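Local structure of putative uncharacterized protein (Methanosarcina barkeri str. Fusaro, 3P43) at residues 42-47 with 61-66; 46-51 with 120-125; 55-60 with 116-121. The protein probably acts as a manganese-dependent phosphoesterase of the LigD 3'-phosphoesterase superfamily, hydrolysing phosphoester bonds at the 3' ends of DNA during repair. All coordinates share one frame; numbering follows the deposited sequence.

Contact 1: 42-47 with 61-66. With MN (manganese (II) ion), chain B.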
loop_
_atom_site.group_PDB
_atom_site.type_symbol
_atom_site.label_atom_id
_atom_site.label_comp_id
_atom_site.label_asym_id
_atom_site.label_seq_id
_atom_site.Cartn_x
_atom_site.Cartn_y
_atom_site.Cartn_z
ATOM N N LEU A 42 -0.793 -2.567 -15.008
ATOM C CA LEU A 42 0.149 -1.824 -14.189
ATOM C C LEU A 42 -0.606 -1.268 -12.984
ATOM O O LEU A 42 -1.626 -0.596 -13.149
ATOM C CB LEU A 42 0.766 -0.685 -15.008
ATOM C CG LEU A 42 1.990 0.061 -14.470
ATOM C CD1 LEU A 42 1.667 0.851 -13.198
ATOM C CD2 LEU A 42 3.151 -0.910 -14.249
ATOM N N HIS A 43 -0.112 -1.552 -11.785
ATOM C CA HIS A 43 -0.711 -1.015 -10.566
ATOM C C HIS A 43 0.354 -0.833 -9.499
ATOM O O HIS A 43 1.526 -1.134 -9.721
ATOM C CB HIS A 43 -1.822 -1.927 -10.051
ATOM C CG HIS A 43 -1.340 -3.279 -9.638
ATOM N ND1 HIS A 43 -1.181 -4.315 -10.532
ATOM C CD2 HIS A 43 -0.981 -3.766 -8.428
ATOM C CE1 HIS A 43 -0.745 -5.384 -9.890
ATOM N NE2 HIS A 43 -0.620 -5.078 -8.612
ATOM N N TYR A 44 -0.052 -0.330 -8.342
ATOM C CA TYR A 44 0.891 -0.087 -7.266
ATOM C C TYR A 44 0.479 -0.841 -6.023
ATOM O O TYR A 44 -0.668 -0.773 -5.585
ATOM C CB TYR A 44 1.019 1.410 -6.983
ATOM C CG TYR A 44 1.721 2.165 -8.090
ATOM C CD1 TYR A 44 3.048 2.553 -7.956
ATOM C CD2 TYR A 44 1.060 2.477 -9.276
ATOM C CE1 TYR A 44 3.702 3.234 -8.966
ATOM C CE2 TYR A 44 1.708 3.162 -10.297
ATOM C CZ TYR A 44 3.028 3.538 -10.136
ATOM O OH TYR A 44 3.683 4.218 -11.135
ATOM N N ASP A 45 1.421 -1.587 -5.467
ATOM C CA ASP A 45 1.164 -2.290 -4.226
ATOM C C ASP A 45 1.664 -1.437 -3.070
ATOM O O ASP A 45 2.835 -1.058 -3.017
ATOM C CB ASP A 45 1.810 -3.671 -4.241
ATOM C CG ASP A 45 1.140 -4.603 -5.227
ATOM O OD1 ASP A 45 -0.084 -4.809 -5.107
ATOM O OD2 ASP A 45 1.824 -5.125 -6.124
ATOM N N PHE A 46 0.739 -1.103 -2.176
ATOM C CA PHE A 46 1.032 -0.309 -0.998
ATOM C C PHE A 46 1.067 -1.231 0.225
ATOM O O PHE A 46 0.095 -1.927 0.505
ATOM C CB PHE A 46 -0.033 0.782 -0.824
ATOM C CG PHE A 46 0.142 1.598 0.415
ATOM C CD1 PHE A 46 1.119 2.575 0.481
ATOM C CD2 PHE A 46 -0.661 1.383 1.517
ATOM C CE1 PHE A 46 1.290 3.322 1.623
ATOM C CE2 PHE A 46 -0.495 2.131 2.663
ATOM C CZ PHE A 46 0.485 3.099 2.719
ATOM N N ARG A 47 2.188 -1.239 0.939
ATOM C CA ARG A 47 2.386 -2.184 2.034
ATOM C C ARG A 47 2.817 -1.503 3.324
ATOM O O ARG A 47 3.709 -0.654 3.322
ATOM C CB ARG A 47 3.440 -3.223 1.658
ATOM C CG ARG A 47 3.235 -3.886 0.311
ATOM C CD ARG A 47 4.253 -4.991 0.121
ATOM N NE ARG A 47 4.420 -5.329 -1.280
ATOM C CZ ARG A 47 3.579 -6.095 -1.961
ATOM N NH1 ARG A 47 2.512 -6.600 -1.357
ATOM N NH2 ARG A 47 3.807 -6.350 -3.242
ATOM N N LYS A 61 -3.733 3.084 -9.336
ATOM C CA LYS A 61 -3.057 4.295 -9.790
ATOM C C LYS A 61 -1.964 4.644 -8.789
ATOM O O LYS A 61 -1.890 4.040 -7.721
ATOM C CB LYS A 61 -4.049 5.456 -9.895
ATOM C CG LYS A 61 -4.930 5.444 -11.139
ATOM C CD LYS A 61 -6.026 6.491 -11.028
ATOM C CE LYS A 61 -6.876 6.570 -12.289
ATOM N NZ LYS A 61 -6.183 7.315 -13.379
ATOM N N GLU A 62 -1.123 5.616 -9.123
ATOM C CA GLU A 62 -0.071 6.042 -8.202
ATOM C C GLU A 62 -0.682 6.511 -6.888
ATOM O O GLU A 62 -1.683 7.233 -6.885
ATOM C CB GLU A 62 0.765 7.176 -8.798
ATOM C CG GLU A 62 1.470 6.846 -10.111
ATOM C CD GLU A 62 2.535 7.872 -10.471
ATOM O OE1 GLU A 62 2.646 8.889 -9.749
ATOM O OE2 GLU A 62 3.265 7.666 -11.469
ATOM N N PRO A 63 -0.089 6.095 -5.761
ATOM C CA PRO A 63 -0.547 6.628 -4.476
ATOM C C PRO A 63 -0.469 8.147 -4.527
ATOM O O PRO A 63 0.462 8.685 -5.117
ATOM C CB PRO A 63 0.470 6.060 -3.481
ATOM C CG PRO A 63 0.932 4.785 -4.123
ATOM C CD PRO A 63 0.972 5.085 -5.602
ATOM N N PRO A 64 -1.450 8.837 -3.935
ATOM C CA PRO A 64 -1.517 10.291 -4.111
ATOM C C PRO A 64 -0.463 11.002 -3.264
ATOM O O PRO A 64 -0.346 10.731 -2.070
ATOM C CB PRO A 64 -2.932 10.633 -3.625
ATOM C CG PRO A 64 -3.238 9.573 -2.610
ATOM C CD PRO A 64 -2.537 8.318 -3.084
ATOM N N LYS A 65 0.296 11.901 -3.881
ATOM C CA LYS A 65 1.345 12.625 -3.170
ATOM C C LYS A 65 0.797 13.834 -2.421
ATOM O O LYS A 65 1.435 14.347 -1.502
ATOM C CB LYS A 65 2.449 13.067 -4.134
ATOM C CG LYS A 65 3.161 11.924 -4.847
ATOM C CD LYS A 65 4.209 12.467 -5.799
ATOM C CE LYS A 65 4.754 11.380 -6.702
ATOM N NZ LYS A 65 5.771 11.905 -7.658
ATOM N N ASP A 66 -0.386 14.286 -2.823
ATOM C CA ASP A 66 -1.029 15.441 -2.202
ATOM C C ASP A 66 -2.471 15.124 -1.830
ATOM O O ASP A 66 -3.112 14.293 -2.469
ATOM C CB ASP A 66 -1.014 16.635 -3.165
ATOM C CG ASP A 66 0.377 17.194 -3.383
ATOM O OD1 ASP A 66 1.218 17.089 -2.464
ATOM O OD2 ASP A 66 0.624 17.748 -4.475
HETATM MN MN MN B . 0.370 -6.477 -7.144
#
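In the manganese-bearing wall of the beta barrel, strand 42-47 lays Tyr44 against Glu62 and Pro63 of the loop 61-66. Tyr44 CG stands anti to its carbonyl carbon (chi1 -70°), which sends the ring alongside the loop backbone. Glu62 CA sits over one face of that ring, 4.1 Å from the centroid, as a CH-pi contact. The Glu62 side chain then runs beside the ring in the same direction, its CG 3.7 Å from Tyr44 CZ, with the carboxylate plane turned 67° from the ring plane. Pro63 crosses the tyrosine at about a right angle and puts its CD 3.9 Å from Tyr44 CG. With an alanine here, Glu62 and Pro63 would probably lose the ring they rest on, opening a gap between strand and loop.

The residues on either side of Tyr44 serve the metal. His43 NE2 binds manganese at 2.3 Å and Asp45 OD2 at 2.2 Å, while His37 supplies a third protein ligand. Strand 42-47 therefore packs on the loop through one residue and binds the ion through its neighbours.

Backbone hydrogen bonds tie this strand to 31-38 through His37 and Gln35, and to 53-59 through Val59 and Trp57. The loop is fastened to strand 70-80 by a hydrogen bond from Arg71 NE to Glu62 O.

Contact 2: 46-51 with 120-125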
loop_
_atom_site.group_PDB
_atom_site.type_symbol
_atom_site.label_atom_id
_atom_site.label_comp_id
_atom_site.label_asym_id
_atom_site.label_seq_id
_atom_site.Cartn_x
_atom_site.Cartn_y
_atom_site.Cartn_z
ATOM N N PHE A 46 0.739 -1.103 -2.176
ATOM C CA PHE A 46 1.032 -0.309 -0.998
ATOM C C PHE A 46 1.067 -1.231 0.225
ATOM O O PHE A 46 0.095 -1.927 0.505
ATOM C CB PHE A 46 -0.033 0.782 -0.824
ATOM C CG PHE A 46 0.142 1.598 0.415
ATOM C CD1 PHE A 46 1.119 2.575 0.481
ATOM C CD2 PHE A 46 -0.661 1.383 1.517
ATOM C CE1 PHE A 46 1.290 3.322 1.623
ATOM C CE2 PHE A 46 -0.495 2.131 2.663
ATOM C CZ PHE A 46 0.485 3.099 2.719
ATOM N N ARG A 47 2.188 -1.239 0.939
ATOM C CA ARG A 47 2.386 -2.184 2.034
ATOM C C ARG A 47 2.817 -1.503 3.324
ATOM O O ARG A 47 3.709 -0.654 3.322
ATOM C CB ARG A 47 3.440 -3.223 1.658
ATOM C CG ARG A 47 3.235 -3.886 0.311
ATOM C CD ARG A 47 4.253 -4.991 0.121
ATOM N NE ARG A 47 4.420 -5.329 -1.280
ATOM C CZ ARG A 47 3.579 -6.095 -1.961
ATOM N NH1 ARG A 47 2.512 -6.600 -1.357
ATOM N NH2 ARG A 47 3.807 -6.350 -3.242
ATOM N N LEU A 48 2.193 -1.903 4.427
ATOM C CA LEU A 48 2.522 -1.385 5.751
ATOM C C LEU A 48 2.993 -2.524 6.638
ATOM O O LEU A 48 2.350 -3.577 6.705
ATOM C CB LEU A 48 1.291 -0.749 6.401
ATOM C CG LEU A 48 0.739 0.553 5.832
ATOM C CD1 LEU A 48 -0.604 0.871 6.478
ATOM C CD2 LEU A 48 1.723 1.699 6.036
ATOM N N GLU A 49 4.111 -2.319 7.324
ATOM C CA GLU A 49 4.584 -3.319 8.271
ATOM C C GLU A 49 3.711 -3.301 9.511
ATOM O O GLU A 49 3.651 -2.300 10.225
ATOM C CB GLU A 49 6.042 -3.089 8.670
ATOM C CG GLU A 49 6.505 -4.044 9.767
ATOM C CD GLU A 49 7.941 -3.814 10.194
ATOM O OE1 GLU A 49 8.678 -3.118 9.461
ATOM O OE2 GLU A 49 8.334 -4.336 11.260
ATOM N N MET A 50 3.015 -4.410 9.736
ATOM C CA MET A 50 2.234 -4.626 10.941
ATOM C C MET A 50 2.510 -6.041 11.422
ATOM O O MET A 50 2.522 -6.976 10.623
ATOM C CB MET A 50 0.740 -4.501 10.634
ATOM C CG MET A 50 0.350 -3.241 9.882
ATOM S SD MET A 50 -0.425 -2.021 10.955
ATOM C CE MET A 50 -0.875 -0.762 9.777
ATOM N N ASP A 51 2.726 -6.197 12.721
ATOM C CA ASP A 51 2.858 -7.518 13.323
ATOM C C ASP A 51 3.842 -8.411 12.574
ATOM O O ASP A 51 3.589 -9.597 12.382
ATOM C CB ASP A 51 1.491 -8.197 13.402
ATOM C CG ASP A 51 0.558 -7.520 14.396
ATOM O OD1 ASP A 51 0.856 -7.555 15.611
ATOM O OD2 ASP A 51 -0.475 -6.958 13.965
ATOM N N VAL A 120 -2.052 6.594 9.256
ATOM C CA VAL A 120 -0.608 6.501 9.459
ATOM C C VAL A 120 0.113 7.776 9.031
ATOM O O VAL A 120 -0.329 8.475 8.125
ATOM C CB VAL A 120 -0.017 5.326 8.668
ATOM C CG1 VAL A 120 -0.598 4.023 9.152
ATOM C CG2 VAL A 120 -0.284 5.511 7.174
ATOM N N SER A 121 1.223 8.082 9.692
ATOM C CA SER A 121 2.066 9.182 9.250
ATOM C C SER A 121 3.272 8.617 8.507
ATOM O O SER A 121 4.119 7.949 9.099
ATOM C CB SER A 121 2.515 10.036 10.430
ATOM O OG SER A 121 3.302 11.118 9.983
ATOM N N LEU A 122 3.337 8.879 7.207
ATOM C CA LEU A 122 4.385 8.309 6.367
ATOM C C LEU A 122 5.614 9.208 6.249
ATOM O O LEU A 122 5.503 10.432 6.171
ATOM C CB LEU A 122 3.842 8.017 4.966
ATOM C CG LEU A 122 2.609 7.120 4.854
ATOM C CD1 LEU A 122 2.314 6.850 3.392
ATOM C CD2 LEU A 122 2.822 5.825 5.593
ATOM N N GLU A 123 6.788 8.585 6.219
ATOM C CA GLU A 123 8.032 9.316 6.016
ATOM C C GLU A 123 8.816 8.719 4.852
ATOM O O GLU A 123 9.788 7.997 5.055
ATOM C CB GLU A 123 8.874 9.308 7.295
ATOM C CG GLU A 123 10.133 10.154 7.216
ATOM C CD GLU A 123 9.846 11.580 6.778
ATOM O OE1 GLU A 123 9.189 12.321 7.544
ATOM O OE2 GLU A 123 10.278 11.956 5.664
ATOM N N GLY A 124 8.373 9.012 3.633
ATOM C CA GLY A 124 9.036 8.525 2.437
ATOM C C GLY A 124 9.559 9.665 1.581
ATOM O O GLY A 124 9.606 10.815 2.025
ATOM N N LYS A 125 9.954 9.347 0.352
ATOM C CA LYS A 125 10.496 10.344 -0.565
ATOM C C LYS A 125 9.405 10.896 -1.473
ATOM O O LYS A 125 9.495 12.021 -1.953
ATOM C CB LYS A 125 11.608 9.738 -1.422
ATOM C CG LYS A 125 12.828 9.295 -0.642
ATOM C CD LYS A 125 13.928 8.863 -1.591
ATOM C CE LYS A 125 15.222 8.564 -0.852
ATOM N NZ LYS A 125 16.303 8.165 -1.797
#
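Phe46 and Leu48 on one strand meet Leu122 and Val120 on another, the four side chains interlocking in the barrel interior. The two strand segments are not sheet partners: their axes stay 10.8 Å apart at closest approach and their directions differ by 109°, so side chains alone bridge the distance.

Val120 and Leu122 stand side by side on their strand, and the forked end of Leu48 points into the groove between them. One prong, Leu48 CD1, meets Val120 CG1 at 4.1 Å; the other, Leu48 CD2, lies 4.3 Å from Leu122 CD2. Leu122 is forked in turn, and its CD1 comes up to the edge of the Phe46 ring, near its plane, stopping 4.1 Å from CE1; phenylalanine and leucine approach from opposite directions. Phe46 CG is anti to the backbone N (chi1 176°), which carries the ring edge out to the Leu122 methyl. Phe32 touches both Leu48 and Leu122 from strand 31-38, and Phe147 meets the Phe46 ring.

Every group that touches here is a hydrocarbon and all four residues are buried, so the contact holds by van der Waals fit and by the exclusion of water from the barrel core.

Contact 3: 55-60 with 116-121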
loop_
_atom_site.group_PDB
_atom_site.type_symbol
_atom_site.label_atom_id
_atom_site.label_comp_id
_atom_site.label_asym_id
_atom_site.label_seq_id
_atom_site.Cartn_x
_atom_site.Cartn_y
_atom_site.Cartn_z
ATOM N N LYS A 55 1.166 -5.817 5.589
ATOM C CA LYS A 55 -0.243 -5.754 5.208
ATOM C C LYS A 55 -0.303 -4.981 3.898
ATOM O O LYS A 55 0.329 -3.930 3.772
ATOM C CB LYS A 55 -1.074 -5.060 6.293
ATOM C CG LYS A 55 -2.583 -5.264 6.153
ATOM C CD LYS A 55 -3.342 -4.536 7.264
ATOM C CE LYS A 55 -4.848 -4.591 7.047
ATOM N NZ LYS A 55 -5.369 -5.987 7.055
ATOM N N SER A 56 -1.056 -5.492 2.926
ATOM C CA SER A 56 -0.902 -5.025 1.548
ATOM C C SER A 56 -2.196 -4.654 0.833
ATOM O O SER A 56 -3.242 -5.270 1.058
ATOM C CB SER A 56 -0.149 -6.074 0.723
ATOM O OG SER A 56 1.162 -6.258 1.217
ATOM N N TRP A 57 -2.101 -3.651 -0.038
ATOM C CA TRP A 57 -3.217 -3.215 -0.874
ATOM C C TRP A 57 -2.739 -2.988 -2.299
ATOM O O TRP A 57 -1.652 -2.447 -2.511
ATOM C CB TRP A 57 -3.817 -1.899 -0.365
ATOM C CG TRP A 57 -4.518 -1.965 0.969
ATOM C CD1 TRP A 57 -5.860 -2.074 1.184
ATOM C CD2 TRP A 57 -3.909 -1.889 2.264
ATOM N NE1 TRP A 57 -6.126 -2.079 2.534
ATOM C CE2 TRP A 57 -4.943 -1.966 3.219
ATOM C CE3 TRP A 57 -2.585 -1.759 2.711
ATOM C CZ2 TRP A 57 -4.697 -1.932 4.591
ATOM C CZ3 TRP A 57 -2.343 -1.727 4.071
ATOM C CH2 TRP A 57 -3.393 -1.808 4.996
ATOM N N ALA A 58 -3.553 -3.399 -3.270
ATOM C CA ALA A 58 -3.328 -3.044 -4.667
ATOM C C ALA A 58 -4.064 -1.742 -4.997
ATOM O O ALA A 58 -5.275 -1.637 -4.809
ATOM C CB ALA A 58 -3.806 -4.156 -5.574
ATOM N N VAL A 59 -3.318 -0.750 -5.468
ATOM C CA VAL A 59 -3.879 0.533 -5.871
ATOM C C VAL A 59 -3.677 0.702 -7.376
ATOM O O VAL A 59 -2.540 0.753 -7.843
ATOM C CB VAL A 59 -3.178 1.696 -5.135
ATOM C CG1 VAL A 59 -3.926 3.005 -5.354
ATOM C CG2 VAL A 59 -3.064 1.386 -3.648
ATOM N N PRO A 60 -4.776 0.776 -8.139
ATOM C CA PRO A 60 -4.710 0.847 -9.608
ATOM C C PRO A 60 -4.074 2.122 -10.182
ATOM O O PRO A 60 -3.902 2.212 -11.393
ATOM C CB PRO A 60 -6.178 0.730 -10.040
ATOM C CG PRO A 60 -6.980 1.057 -8.812
ATOM C CD PRO A 60 -6.156 0.620 -7.647
ATOM N N ARG A 116 -12.023 -1.285 10.216
ATOM C CA ARG A 116 -12.353 -0.588 8.972
ATOM C C ARG A 116 -11.599 0.716 8.734
ATOM O O ARG A 116 -11.975 1.497 7.859
ATOM C CB ARG A 116 -13.851 -0.286 8.904
ATOM C CG ARG A 116 -14.728 -1.465 8.530
ATOM C CD ARG A 116 -16.105 -0.971 8.099
ATOM N NE ARG A 116 -16.558 0.132 8.934
ATOM C CZ ARG A 116 -16.554 1.410 8.568
ATOM N NH1 ARG A 116 -16.135 1.760 7.358
ATOM N NH2 ARG A 116 -16.988 2.339 9.412
ATOM N N GLU A 117 -10.545 0.967 9.496
ATOM C CA GLU A 117 -9.855 2.237 9.361
ATOM C C GLU A 117 -8.412 2.162 9.814
ATOM O O GLU A 117 -8.103 1.558 10.842
ATOM C CB GLU A 117 -10.595 3.345 10.115
ATOM C CG GLU A 117 -10.012 4.737 9.888
ATOM C CD GLU A 117 -10.793 5.834 10.608
ATOM O OE1 GLU A 117 -11.761 5.512 11.332
ATOM O OE2 GLU A 117 -10.434 7.020 10.450
ATOM N N ILE A 118 -7.537 2.769 9.019
ATOM C CA ILE A 118 -6.121 2.858 9.334
ATOM C C ILE A 118 -5.620 4.261 9.019
ATOM O O ILE A 118 -5.854 4.783 7.927
ATOM C CB ILE A 118 -5.301 1.810 8.561
ATOM C CG1 ILE A 118 -5.762 0.401 8.951
ATOM C CG2 ILE A 118 -3.817 1.988 8.834
ATOM C CD1 ILE A 118 -5.014 -0.723 8.270
ATOM N N VAL A 119 -4.956 4.878 9.988
ATOM C CA VAL A 119 -4.381 6.202 9.795
ATOM C C VAL A 119 -2.907 6.148 10.165
ATOM O O VAL A 119 -2.552 5.707 11.254
ATOM C CB VAL A 119 -5.079 7.259 10.665
ATOM C CG1 VAL A 119 -4.546 8.658 10.333
ATOM C CG2 VAL A 119 -6.585 7.195 10.477
ATOM N N VAL A 120 -2.052 6.594 9.256
ATOM C CA VAL A 120 -0.608 6.501 9.459
ATOM C C VAL A 120 0.113 7.776 9.031
ATOM O O VAL A 120 -0.329 8.475 8.125
ATOM C CB VAL A 120 -0.017 5.326 8.668
ATOM C CG1 VAL A 120 -0.598 4.023 9.152
ATOM C CG2 VAL A 120 -0.284 5.511 7.174
ATOM N N SER A 121 1.223 8.082 9.692
ATOM C CA SER A 121 2.066 9.182 9.250
ATOM C C SER A 121 3.272 8.617 8.507
ATOM O O SER A 121 4.119 7.949 9.099
ATOM C CB SER A 121 2.515 10.036 10.430
ATOM O OG SER A 121 3.302 11.118 9.983
#
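Lys55 and Ile118 mark the nearest approach of the two backbones, and even there the CA atoms are 11.2 Å apart. Strands 55-59 and 117-121 belong to the same closed antiparallel beta barrel but are not neighbours in it; they face each other across the interior. Each is hydrogen-bonded elsewhere: on the first, Lys55 pairs with Leu48 and Trp57 with Phe46 on one flank, Ser56 with Thr76 and Ala58 with Ile74 on the other, while on the second Val120 pairs with Tyr131.

Residues alternate along the first strand. Lys55 and Trp57 send their side chains toward the opposing strand, whereas Ser56 and Ala58 belong to the other surface, where Ser56 OG bonds Arg47 NH1 and Ala58 touches the manganese ligands His43 and Asp45. Trp57 thus lies behind the metal-binding wall, the nearest atom of its side chain about 9 Å from the ion.

Ile118 is what reaches across: its chi2 of -179° extends the chain and carries CD1 to the indole edge. This terminal methyl arrives near the ring plane, at the far corner of the six-membered ring: CD1 is 3.8 Å from Trp57 CH2 and 3.9 Å from CZ2. Around the same tryptophan, Trp145 makes an edge-to-face contact, and Ala73 and Leu133 pack on it from strands 70-80 and 130-135.

Lys55 contributes hydrocarbon rather than charge. Its chain is extended as far as CE and bends at the last torsion (chi4 62°), turning NZ aside toward a long, weak ion pair with Glu75. What meets the isoleucine is the methylene before the amine, Lys55 CE lying 4.1 Å from Ile118 CD1.

Overall arrangement
Along the chain, contact 1 starts on strand 42-50 and ends in the loop after strand 53-59; contact 2 starts on that first strand too, and contact 3 on strand 53-59, both ending on strand 117-123. Contacts 2 and 3 lie inside one antiparallel barrel, and contact 1 joins one of its strands to a loop; the centres are 9 to 12 Å apart. Strands 42-50 and 53-59 are neighbours, probably hydrogen-bonded at Phe46 N to Trp57 O (2.8 Å), and Leu48 CD1 packs on Trp57 CZ3 at 3.9 Å, which joins contacts 2 and 3 into a continuous apolar core. Strand 42-50 carries His43 and Asp45 for the manganese, while Tyr44 packs on the loop and Phe46 and Leu48 into the core.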